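Local structure of bradyzoite pseudokinase 1 (Toxoplasma gondii, 6M7Z) at residues 93-98 with 188-192; 165-169 with 184-188; 101-106 with 160-165; 109-113 with 124-128. The protein is a divergent pseudokinase that regulates the membrane ultrastructure of the Toxoplasma parasitophorous vacuole. The contacts are given in a common frame with arbitrary orientation. Numbering follows the deposited sequence.

Interaction 1 of 4, residues 93-98 with 188-192. With EDO (1,2-ethanediol), chain H.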
loop_
_atom_site.group_PDB
_atom_site.type_symbol
_atom_site.label_atom_id
_atom_site.label_comp_id
_atom_site.label_asym_id
_atom_site.label_seq_id
_atom_site.Cartn_x
_atom_site.Cartn_y
_atom_site.Cartn_z
ATOM N N TYR A 93 -1.825 9.819 12.048
ATOM C CA TYR A 93 -2.319 10.221 10.726
ATOM C C TYR A 93 -2.824 9.002 9.943
ATOM O O TYR A 93 -3.912 9.024 9.419
ATOM C CB TYR A 93 -1.249 10.970 9.925
ATOM C CG TYR A 93 -1.755 11.490 8.607
ATOM C CD1 TYR A 93 -2.641 12.548 8.561
ATOM C CD2 TYR A 93 -1.393 10.894 7.411
ATOM C CE1 TYR A 93 -3.124 13.032 7.351
ATOM C CE2 TYR A 93 -1.863 11.358 6.194
ATOM C CZ TYR A 93 -2.740 12.427 6.161
ATOM O OH TYR A 93 -3.198 12.897 4.962
ATOM N N GLU A 94 -2.015 7.949 9.865
ATOM C CA GLU A 94 -2.366 6.798 9.062
ATOM C C GLU A 94 -3.601 6.106 9.659
ATOM O O GLU A 94 -4.538 5.770 8.936
ATOM C CB GLU A 94 -1.170 5.858 8.895
ATOM C CG GLU A 94 -1.376 4.863 7.774
ATOM C CD GLU A 94 -0.234 3.891 7.500
ATOM O OE1 GLU A 94 0.826 3.974 8.229
ATOM O OE2 GLU A 94 -0.394 3.050 6.564
ATOM N N PRO A 95 -3.667 5.840 10.985
ATOM C CA PRO A 95 -4.907 5.332 11.581
ATOM C C PRO A 95 -6.132 6.201 11.257
ATOM O O PRO A 95 -7.228 5.671 10.973
ATOM C CB PRO A 95 -4.606 5.345 13.083
ATOM C CG PRO A 95 -3.081 5.176 13.146
ATOM C CD PRO A 95 -2.556 5.946 11.955
ATOM N N TYR A 96 -5.949 7.525 11.287
ATOM C CA TYR A 96 -7.031 8.439 10.973
ATOM C C TYR A 96 -7.539 8.182 9.544
ATOM O O TYR A 96 -8.747 8.065 9.344
ATOM C CB TYR A 96 -6.565 9.886 11.153
ATOM C CG TYR A 96 -7.624 10.918 10.873
ATOM C CD1 TYR A 96 -7.852 11.380 9.595
ATOM C CD2 TYR A 96 -8.406 11.430 11.888
ATOM C CE1 TYR A 96 -8.809 12.352 9.342
ATOM C CE2 TYR A 96 -9.388 12.374 11.650
ATOM C CZ TYR A 96 -9.595 12.838 10.369
ATOM O OH TYR A 96 -10.562 13.770 10.118
ATOM N N LEU A 97 -6.636 8.119 8.553
ATOM C CA LEU A 97 -7.042 7.841 7.173
ATOM C C LEU A 97 -7.871 6.558 7.117
ATOM O O LEU A 97 -8.917 6.545 6.492
ATOM C CB LEU A 97 -5.833 7.690 6.250
ATOM C CG LEU A 97 -5.038 8.949 5.935
ATOM C CD1 LEU A 97 -4.008 8.643 4.842
ATOM C CD2 LEU A 97 -5.929 10.094 5.472
ATOM N N TYR A 98 -7.397 5.493 7.764
ATOM C CA TYR A 98 -8.068 4.192 7.670
ATOM C C TYR A 98 -9.453 4.248 8.315
ATOM O O TYR A 98 -10.375 3.638 7.783
ATOM C CB TYR A 98 -7.207 3.061 8.249
ATOM C CG TYR A 98 -6.258 2.469 7.237
ATOM C CD1 TYR A 98 -6.727 1.644 6.231
ATOM C CD2 TYR A 98 -4.902 2.746 7.261
ATOM C CE1 TYR A 98 -5.879 1.085 5.290
ATOM C CE2 TYR A 98 -4.038 2.198 6.327
ATOM C CZ TYR A 98 -4.524 1.353 5.337
ATOM O OH TYR A 98 -3.681 0.803 4.408
ATOM N N LEU A 188 0.278 4.308 2.652
ATOM C CA LEU A 188 -0.692 5.400 2.594
ATOM C C LEU A 188 -0.455 6.466 3.667
ATOM O O LEU A 188 -1.180 7.465 3.696
ATOM C CB LEU A 188 -2.096 4.803 2.724
ATOM C CG LEU A 188 -2.509 3.861 1.594
ATOM C CD1 LEU A 188 -3.964 3.425 1.804
ATOM C CD2 LEU A 188 -2.330 4.529 0.236
ATOM N N ASP A 189 0.564 6.294 4.521
ATOM C CA ASP A 189 0.922 7.310 5.525
ATOM C C ASP A 189 1.333 8.633 4.859
ATOM O O ASP A 189 1.288 9.664 5.510
ATOM C CB ASP A 189 2.035 6.824 6.469
ATOM C CG ASP A 189 3.289 6.330 5.768
ATOM O OD1 ASP A 189 3.191 5.327 4.995
ATOM O OD2 ASP A 189 4.350 6.939 5.978
ATOM N N THR A 190 1.756 8.626 3.592
ATOM C CA THR A 190 2.178 9.874 2.898
ATOM C C THR A 190 1.019 10.531 2.144
ATOM O O THR A 190 1.214 11.610 1.576
ATOM C CB THR A 190 3.342 9.651 1.926
ATOM O OG1 THR A 190 2.903 8.768 0.886
ATOM C CG2 THR A 190 4.563 9.079 2.622
ATOM N N ALA A 191 -0.151 9.890 2.118
ATOM C CA ALA A 191 -1.277 10.380 1.320
ATOM C C ALA A 191 -1.790 11.709 1.884
ATOM O O ALA A 191 -1.665 11.983 3.084
ATOM C CB ALA A 191 -2.380 9.358 1.288
ATOM N N ALA A 192 -2.343 12.540 1.000
ATOM C CA ALA A 192 -2.793 13.903 1.372
ATOM C C ALA A 192 -3.815 14.381 0.345
ATOM O O ALA A 192 -3.837 13.893 -0.780
ATOM C CB ALA A 192 -1.620 14.863 1.443
HETATM C C1 EDO H . 1.071 3.862 12.977
HETATM O O1 EDO H . 1.135 2.585 13.643
HETATM C C2 EDO H . 1.517 3.682 11.526
HETATM O O2 EDO H . 1.454 4.899 10.767
HETATM O O HOH W 1 -1.020 1.984 4.107
#
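The phenol of Tyr93 reaches off the helix and lies along the short 3-10 turn 188-190, its CD2 3.5 Å from Asp189 O, until its OH donates a 2.6 Å hydrogen bond to Ala191 O. One turn further along the helix, Leu97 follows Tyr93 and Tyr98 follows Glu94, on the side that faces 188-192. Leu97 packs CD1 against the turn, 3.3 Å from Leu188 O and 4.0 Å from Ala191 CB, while the phenol of Tyr98 meets Leu188, Tyr98 OH lying 3.7 Å from Leu188 CD1. The backbones are close at Glu94, whose CA is 4.9 Å from that of Asp189. These two acids carry like charges, Glu94 OE1 standing 4.2 Å from Asp189 OD1, offset by salt bridges, Glu94 with Lys79 and Asp189 with Arg81; Arg81 also makes a long, weak ion pair with Glu94. A water links Glu94, Tyr98 and Leu188, donating to Glu94 OE2 (2.8 Å) and Tyr98 OH (2.9 Å) and accepting from Leu188 N (3.0 Å); Tyr98 OH also bonds to Leu110 O. An ethanediol, probably from the crystallisation liquor, donates through O2 to Glu94 OE1 at 2.8 Å. Helix 88-101 probably corresponds to kinase helix αC, and Gly187-Leu188-Asp189 to the DFG motif. The Lys79-Glu94 pair and the Tyr98-Leu188 contact then resemble the αC-in state, with its Lys-Glu salt bridge and regulatory spine.

Interaction 2 of 4, residues 165-169 with 184-188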
loop_
_atom_site.group_PDB
_atom_site.type_symbol
_atom_site.label_atom_id
_atom_site.label_comp_id
_atom_site.label_asym_id
_atom_site.label_seq_id
_atom_site.Cartn_x
_atom_site.Cartn_y
_atom_site.Cartn_z
ATOM N N LEU A 165 -7.424 11.939 -2.788
ATOM C CA LEU A 165 -6.110 11.805 -2.144
ATOM C C LEU A 165 -5.028 11.571 -3.207
ATOM O O LEU A 165 -5.187 10.724 -4.100
ATOM C CB LEU A 165 -6.140 10.637 -1.151
ATOM C CG LEU A 165 -7.012 10.839 0.090
ATOM C CD1 LEU A 165 -7.148 9.545 0.874
ATOM C CD2 LEU A 165 -6.452 11.939 0.980
ATOM N N LEU A 166 -3.911 12.300 -3.076
ATOM C CA LEU A 166 -2.645 11.949 -3.709
ATOM C C LEU A 166 -1.903 10.961 -2.811
ATOM O O LEU A 166 -2.042 11.016 -1.563
ATOM C CB LEU A 166 -1.792 13.202 -3.866
ATOM C CG LEU A 166 -2.335 14.231 -4.852
ATOM C CD1 LEU A 166 -1.465 15.465 -4.910
ATOM C CD2 LEU A 166 -2.492 13.640 -6.241
ATOM N N HIS A 167 -1.080 10.097 -3.440
ATOM C CA HIS A 167 -0.232 9.167 -2.700
ATOM C C HIS A 167 1.032 9.878 -2.206
ATOM O O HIS A 167 1.351 9.837 -1.011
ATOM C CB HIS A 167 0.103 7.939 -3.543
ATOM C CG HIS A 167 0.819 6.881 -2.766
ATOM N ND1 HIS A 167 2.146 6.998 -2.430
ATOM C CD2 HIS A 167 0.399 5.703 -2.244
ATOM C CE1 HIS A 167 2.518 5.923 -1.764
ATOM N NE2 HIS A 167 1.462 5.133 -1.607
ATOM N N ARG A 168 1.761 10.460 -3.164
ATOM C CA ARG A 168 2.938 11.342 -2.965
ATOM C C ARG A 168 4.255 10.573 -2.795
ATOM O O ARG A 168 5.262 11.223 -2.816
ATOM C CB ARG A 168 2.737 12.328 -1.806
ATOM C CG ARG A 168 1.531 13.248 -1.982
ATOM C CD ARG A 168 1.589 14.491 -1.103
ATOM N NE ARG A 168 1.589 14.130 0.317
ATOM C CZ ARG A 168 2.283 14.760 1.269
ATOM N NH1 ARG A 168 2.806 15.961 1.033
ATOM N NH2 ARG A 168 2.488 14.147 2.423
ATOM N N SER A 169 4.276 9.235 -2.681
ATOM C CA SER A 169 5.555 8.502 -2.542
ATOM C C SER A 169 5.527 7.141 -3.268
ATOM O O SER A 169 6.059 6.155 -2.775
ATOM C CB SER A 169 5.911 8.351 -1.078
ATOM O OG SER A 169 4.962 7.559 -0.363
ATOM N N VAL A 184 -2.226 -4.765 -4.195
ATOM C CA VAL A 184 -2.827 -3.595 -3.549
ATOM C C VAL A 184 -1.774 -2.499 -3.354
ATOM O O VAL A 184 -0.594 -2.780 -3.244
ATOM C CB VAL A 184 -3.495 -3.954 -2.206
ATOM C CG1 VAL A 184 -4.594 -5.000 -2.416
ATOM C CG2 VAL A 184 -2.481 -4.414 -1.164
ATOM N N LEU A 185 -2.263 -1.252 -3.307
ATOM C CA LEU A 185 -1.451 -0.082 -3.060
ATOM C C LEU A 185 -1.480 0.235 -1.569
ATOM O O LEU A 185 -2.544 0.441 -0.990
ATOM C CB LEU A 185 -2.003 1.090 -3.863
ATOM C CG LEU A 185 -1.279 2.421 -3.691
ATOM C CD1 LEU A 185 0.218 2.279 -3.977
ATOM C CD2 LEU A 185 -1.905 3.466 -4.602
ATOM N N GLY A 186 -0.282 0.299 -0.977
ATOM C CA GLY A 186 -0.070 0.652 0.435
ATOM C C GLY A 186 0.818 1.892 0.554
ATOM O O GLY A 186 0.858 2.755 -0.363
ATOM N N GLY A 187 1.512 1.985 1.694
ATOM C CA GLY A 187 2.315 3.136 2.021
ATOM C C GLY A 187 1.492 4.413 2.094
ATOM O O GLY A 187 1.954 5.475 1.684
ATOM N N LEU A 188 0.278 4.308 2.652
ATOM C CA LEU A 188 -0.692 5.400 2.594
ATOM C C LEU A 188 -0.455 6.466 3.667
ATOM O O LEU A 188 -1.180 7.465 3.696
ATOM C CB LEU A 188 -2.096 4.803 2.724
ATOM C CG LEU A 188 -2.509 3.861 1.594
ATOM C CD1 LEU A 188 -3.964 3.425 1.804
ATOM C CD2 LEU A 188 -2.330 4.529 0.236
HETATM O O HOH W 2 4.567 5.270 0.887
#
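Leu185, the last residue of its strand, puts CD1 3.8 Å from His167 CD2. Next comes Gly186, whose carbonyl takes a hydrogen bond from His167 NE2 at 2.8 Å and 161°, in the plane of the ring. The other ring nitrogen, ND1, accepts from Ser169 N at 3.1 Å, so both nitrogens are used. At Gly187 the chain turns with positive phi, a conformation that suits glycine; its O receives a bond from a water (2.7 Å) that also sits 2.6 Å from Ser169 OG, a hydroxyl bonded to Thr190 as well. Leu188 adds a second methyl at the same ring atom, its CD2 3.9 Å from His167 CD2. His167-Arg168-Ser169 probably matches the kinase HRD motif and Gly187 the DFG aspartate, so serine and glycine would stand where active kinases have aspartates. Leu160 of helix 146-161 packs on His167, and Ala156 of that helix touches Leu185; Asp233 of helix 230-248 accepts from His167 N and Arg168 N, and strand 175-177 flanks strand 183-185.

Interaction 3 of 4, residues 101-106 with 160-165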
loop_
_atom_site.group_PDB
_atom_site.type_symbol
_atom_site.label_atom_id
_atom_site.label_comp_id
_atom_site.label_asym_id
_atom_site.label_seq_id
_atom_site.Cartn_x
_atom_site.Cartn_y
_atom_site.Cartn_z
ATOM N N ILE A 101 -11.490 8.104 6.500
ATOM C CA ILE A 101 -11.426 8.626 5.126
ATOM C C ILE A 101 -11.495 7.516 4.068
ATOM O O ILE A 101 -12.172 7.673 3.058
ATOM C CB ILE A 101 -10.182 9.516 4.959
ATOM C CG1 ILE A 101 -10.299 10.716 5.902
ATOM C CG2 ILE A 101 -9.991 9.922 3.497
ATOM C CD1 ILE A 101 -9.468 11.923 5.497
ATOM N N LEU A 102 -10.799 6.402 4.284
ATOM C CA LEU A 102 -10.796 5.315 3.335
ATOM C C LEU A 102 -12.005 4.426 3.609
ATOM O O LEU A 102 -12.300 4.113 4.762
ATOM C CB LEU A 102 -9.481 4.539 3.464
ATOM C CG LEU A 102 -8.209 5.361 3.268
ATOM C CD1 LEU A 102 -6.989 4.527 3.656
ATOM C CD2 LEU A 102 -8.110 5.877 1.825
ATOM N N PRO A 103 -12.731 3.983 2.562
ATOM C CA PRO A 103 -13.773 2.969 2.731
ATOM C C PRO A 103 -13.223 1.720 3.437
ATOM O O PRO A 103 -12.030 1.461 3.372
ATOM C CB PRO A 103 -14.187 2.612 1.295
ATOM C CG PRO A 103 -13.757 3.801 0.462
ATOM C CD PRO A 103 -12.554 4.407 1.163
ATOM N N LYS A 104 -14.108 0.960 4.086
ATOM C CA LYS A 104 -13.711 -0.187 4.894
ATOM C C LYS A 104 -12.956 -1.197 4.018
ATOM O O LYS A 104 -12.027 -1.824 4.500
ATOM C CB LYS A 104 -14.948 -0.763 5.603
ATOM C CG LYS A 104 -14.881 -2.189 6.147
ATOM C CD LYS A 104 -14.138 -2.378 7.446
ATOM C CE LYS A 104 -13.988 -3.848 7.768
ATOM N NZ LYS A 104 -13.120 -4.066 8.946
ATOM N N ARG A 105 -13.365 -1.369 2.756
ATOM C CA ARG A 105 -12.545 -2.140 1.822
ATOM C C ARG A 105 -12.696 -1.566 0.407
ATOM O O ARG A 105 -13.676 -1.815 -0.288
ATOM C CB ARG A 105 -12.889 -3.639 1.884
ATOM C CG ARG A 105 -12.776 -4.350 3.230
ATOM C CD ARG A 105 -11.360 -4.770 3.631
ATOM N NE ARG A 105 -11.340 -5.629 4.806
ATOM C CZ ARG A 105 -10.808 -5.323 5.994
ATOM N NH1 ARG A 105 -10.283 -4.131 6.228
ATOM N NH2 ARG A 105 -10.785 -6.230 6.953
ATOM N N SER A 106 -11.743 -0.705 0.034
ATOM C CA SER A 106 -11.414 -0.432 -1.354
ATOM C C SER A 106 -10.610 -1.626 -1.838
ATOM O O SER A 106 -9.597 -1.958 -1.232
ATOM C CB SER A 106 -10.632 0.843 -1.506
ATOM O OG SER A 106 -11.307 1.947 -0.930
ATOM N N LEU A 160 -7.458 5.759 -5.453
ATOM C CA LEU A 160 -7.055 6.691 -4.403
ATOM C C LEU A 160 -7.393 8.131 -4.815
ATOM O O LEU A 160 -7.897 8.915 -4.010
ATOM C CB LEU A 160 -5.561 6.528 -4.115
ATOM C CG LEU A 160 -5.038 7.287 -2.895
ATOM C CD1 LEU A 160 -5.595 6.725 -1.588
ATOM C CD2 LEU A 160 -3.524 7.242 -2.871
ATOM N N HIS A 161 -7.119 8.481 -6.074
ATOM C CA HIS A 161 -7.468 9.810 -6.617
ATOM C C HIS A 161 -8.978 10.071 -6.498
ATOM O O HIS A 161 -9.369 11.174 -6.140
ATOM C CB HIS A 161 -6.934 9.969 -8.053
ATOM C CG HIS A 161 -5.449 10.094 -8.120
ATOM N ND1 HIS A 161 -4.770 10.217 -9.311
ATOM C CD2 HIS A 161 -4.509 10.077 -7.150
ATOM C CE1 HIS A 161 -3.482 10.369 -9.071
ATOM N NE2 HIS A 161 -3.296 10.232 -7.756
ATOM N N ASN A 162 -9.810 9.046 -6.748
ATOM C CA ASN A 162 -11.279 9.162 -6.664
ATOM C C ASN A 162 -11.755 9.512 -5.242
ATOM O O ASN A 162 -12.862 10.004 -5.087
ATOM C CB ASN A 162 -11.992 7.883 -7.114
ATOM C CG ASN A 162 -11.856 7.609 -8.605
ATOM O OD1 ASN A 162 -11.494 8.495 -9.384
ATOM N ND2 ASN A 162 -12.116 6.375 -9.021
ATOM N N LEU A 163 -10.948 9.245 -4.213
ATOM C CA LEU A 163 -11.282 9.610 -2.826
ATOM C C LEU A 163 -10.740 11.010 -2.484
ATOM O O LEU A 163 -10.854 11.452 -1.343
ATOM C CB LEU A 163 -10.690 8.578 -1.863
ATOM C CG LEU A 163 -11.191 7.145 -2.017
ATOM C CD1 LEU A 163 -10.283 6.138 -1.278
ATOM C CD2 LEU A 163 -12.610 7.052 -1.485
ATOM N N GLY A 164 -10.125 11.689 -3.459
ATOM C CA GLY A 164 -9.575 13.027 -3.279
ATOM C C GLY A 164 -8.190 13.030 -2.633
ATOM O O GLY A 164 -7.801 14.025 -1.999
ATOM N N LEU A 165 -7.424 11.939 -2.788
ATOM C CA LEU A 165 -6.110 11.805 -2.144
ATOM C C LEU A 165 -5.028 11.571 -3.207
ATOM O O LEU A 165 -5.187 10.724 -4.100
ATOM C CB LEU A 165 -6.140 10.637 -1.151
ATOM C CG LEU A 165 -7.012 10.839 0.090
ATOM C CD1 LEU A 165 -7.148 9.545 0.874
ATOM C CD2 LEU A 165 -6.452 11.939 0.980
#
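Leu163 is the main knob here, standing out from the turn that follows helix 146-161 and settling into a shallow hollow in segment 101-106. Pro103 and Leu102 form the walls of this hollow: Leu163 CD2 rests 3.7 Å from Pro103 CD, and Leu163 CD1 dips to 3.8 Å from Leu102 CD2. The fit is reciprocal, because the tip of Leu102 is itself a bump in a pocket of three leucines. Its CD2 lies 3.9 Å from Leu165 CD1 and, more loosely, 4.3 Å from Leu160 CD1, besides the methyl of Leu163, while its CD1 packs against Leu188 instead. Such packing is familiar in protein kinases, where the loop between helix αC and strand β4 is anchored on the end of helix αE; segments 101-106 and 160-165 appear to correspond to those two elements, which would seat an N-lobe loop on the C-lobe. A Schellman motif with Gly164 at positive phi ends the helix, Leu165 N bonding back to Leu160 O at 3.3 Å and Gly164 N to His161 O at 2.8 Å. This reversal puts Leu163 and Leu165 on the same side, both aimed at the loop. Beside the pocket Ile101 lays CG2 against Leu165 CD1 at 3.9 Å. No hydrogen bond crosses the contact; even the hydroxyl of Ser106, at the far edge, approaches just a methyl, with OG 4.3 Å from Leu163 CD1.

Interaction 4 of 4, residues 109-113 with 124-128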
loop_
_atom_site.group_PDB
_atom_site.type_symbol
_atom_site.label_atom_id
_atom_site.label_comp_id
_atom_site.label_asym_id
_atom_site.label_seq_id
_atom_site.Cartn_x
_atom_site.Cartn_y
_atom_site.Cartn_z
ATOM N N LEU A 109 -6.602 -1.197 -2.366
ATOM C CA LEU A 109 -5.813 -0.516 -1.339
ATOM C C LEU A 109 -5.539 -1.497 -0.185
ATOM O O LEU A 109 -6.412 -2.303 0.159
ATOM C CB LEU A 109 -6.562 0.722 -0.838
ATOM C CG LEU A 109 -6.937 1.757 -1.908
ATOM C CD1 LEU A 109 -7.555 3.006 -1.288
ATOM C CD2 LEU A 109 -5.752 2.163 -2.770
ATOM N N LEU A 110 -4.325 -1.420 0.394
ATOM C CA LEU A 110 -3.923 -2.282 1.500
ATOM C C LEU A 110 -4.939 -2.128 2.634
ATOM O O LEU A 110 -5.115 -1.036 3.162
ATOM C CB LEU A 110 -2.516 -1.895 1.946
ATOM C CG LEU A 110 -1.914 -2.695 3.114
ATOM C CD1 LEU A 110 -1.682 -4.143 2.697
ATOM C CD2 LEU A 110 -0.594 -2.066 3.578
ATOM N N PRO A 111 -5.673 -3.187 3.016
ATOM C CA PRO A 111 -6.642 -3.094 4.101
ATOM C C PRO A 111 -6.014 -3.081 5.503
ATOM O O PRO A 111 -4.970 -3.689 5.717
ATOM C CB PRO A 111 -7.516 -4.352 3.935
ATOM C CG PRO A 111 -6.656 -5.343 3.155
ATOM C CD PRO A 111 -5.630 -4.521 2.411
ATOM N N SER A 112 -6.671 -2.365 6.422
ATOM C CA SER A 112 -6.370 -2.390 7.854
ATOM C C SER A 112 -7.254 -3.436 8.547
ATOM O O SER A 112 -8.424 -3.513 8.245
ATOM C CB SER A 112 -6.594 -1.030 8.465
ATOM O OG SER A 112 -6.517 -1.115 9.884
ATOM N N LEU A 113 -6.683 -4.203 9.481
ATOM C CA LEU A 113 -7.430 -5.152 10.323
ATOM C C LEU A 113 -7.735 -4.548 11.701
ATOM O O LEU A 113 -8.332 -5.212 12.536
ATOM C CB LEU A 113 -6.605 -6.427 10.503
ATOM C CG LEU A 113 -6.246 -7.165 9.221
ATOM C CD1 LEU A 113 -5.414 -8.411 9.546
ATOM C CD2 LEU A 113 -7.500 -7.534 8.414
ATOM N N ILE A 124 -1.059 -0.418 13.567
ATOM C CA ILE A 124 -1.969 -0.763 12.508
ATOM C C ILE A 124 -1.665 -2.202 12.097
ATOM O O ILE A 124 -0.532 -2.518 11.765
ATOM C CB ILE A 124 -1.839 0.161 11.278
ATOM C CG1 ILE A 124 -2.067 1.624 11.625
ATOM C CG2 ILE A 124 -2.779 -0.298 10.154
ATOM C CD1 ILE A 124 -2.004 2.531 10.416
ATOM N N PHE A 125 -2.688 -3.050 12.095
ATOM C CA PHE A 125 -2.536 -4.416 11.671
ATOM C C PHE A 125 -2.968 -4.521 10.199
ATOM O O PHE A 125 -3.908 -3.859 9.748
ATOM C CB PHE A 125 -3.283 -5.335 12.634
ATOM C CG PHE A 125 -2.638 -5.436 13.997
ATOM C CD1 PHE A 125 -2.926 -4.519 14.994
ATOM C CD2 PHE A 125 -1.704 -6.427 14.270
ATOM C CE1 PHE A 125 -2.295 -4.588 16.230
ATOM C CE2 PHE A 125 -1.071 -6.490 15.503
ATOM C CZ PHE A 125 -1.373 -5.576 16.491
ATOM N N HIS A 126 -2.225 -5.331 9.443
ATOM C CA HIS A 126 -2.489 -5.632 8.050
ATOM C C HIS A 126 -2.449 -7.138 7.855
ATOM O O HIS A 126 -1.797 -7.839 8.618
ATOM C CB HIS A 126 -1.442 -4.993 7.127
ATOM C CG HIS A 126 -1.439 -3.509 7.140
ATOM N ND1 HIS A 126 -2.510 -2.776 6.702
ATOM C CD2 HIS A 126 -0.490 -2.629 7.519
ATOM C CE1 HIS A 126 -2.228 -1.487 6.825
ATOM N NE2 HIS A 126 -0.997 -1.373 7.343
ATOM N N PRO A 127 -3.065 -7.666 6.776
ATOM C CA PRO A 127 -2.807 -9.038 6.369
ATOM C C PRO A 127 -1.302 -9.139 6.086
ATOM O O PRO A 127 -0.699 -8.171 5.602
ATOM C CB PRO A 127 -3.627 -9.239 5.093
ATOM C CG PRO A 127 -4.575 -8.066 5.021
ATOM C CD PRO A 127 -3.972 -6.960 5.857
ATOM N N LEU A 128 -0.699 -10.281 6.425
ATOM C CA LEU A 128 0.702 -10.480 6.147
ATOM C C LEU A 128 0.849 -10.751 4.656
ATOM O O LEU A 128 0.330 -11.736 4.149
ATOM C CB LEU A 128 1.228 -11.647 6.972
ATOM C CG LEU A 128 2.681 -12.009 6.719
ATOM C CD1 LEU A 128 3.596 -10.785 6.877
ATOM C CD2 LEU A 128 3.074 -13.158 7.651
#
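In the kinase N-lobe the loop after helix αC runs into strand β4 beside β5, and this contact is where segment 109-113 reaches strand 121-127. The two pieces run roughly crosswise, their directions 106° apart, and one backbone and one side-chain hydrogen bond join them. Leu113 N donates to Phe125 O at 2.8 Å and 174°, just before strand 114-117 begins its antiparallel pairing. That carbonyl also draws a CA-H...O contact from Ser112, CA to O 3.4 Å. Pro111 O, in turn, is met by the ring of His126, whose ND1 donates at 2.8 Å and 175°; NE2 of the same ring is hydrogen-bonded to Lys79 NZ. Ser112 OG finds partners in Glu115 and Gly114 N, and Ser112 O in Arg105. Around these polar links, Pro111 CG packs 3.9 Å from Pro127 CG, and Leu113 CB lies 4.1 Å from Phe125 CB. Over the face of the His126 imidazole sits Leu110, its CD2 3.7 Å from the ring centroid in a CH-pi contact 8° off the normal.

Leu188 belongs to both interaction 1 and interaction 2, whose centres are 9 Å apart, and its two methyls bridge Tyr98 and His167, three residues placed like part of a kinase regulatory spine beside the cleft where catalysis occurs in active relatives. Thr190 OG1 ties the same two contacts, 2.7 Å from both His167 O and Ser169 OG. Interaction 3 joins them through Leu102 CD1, 3.7 Å from Leu188 CD1. Interaction 4 is wired to all the others: Leu110 O lies 2.6 Å from Tyr98 OH, Leu110 N 2.9 Å from Leu185 O, and Ser112 O 2.8 Å from Arg105 NH1. Along the chain, interactions 3 and 4 are nested inside the loop closed by interaction 1.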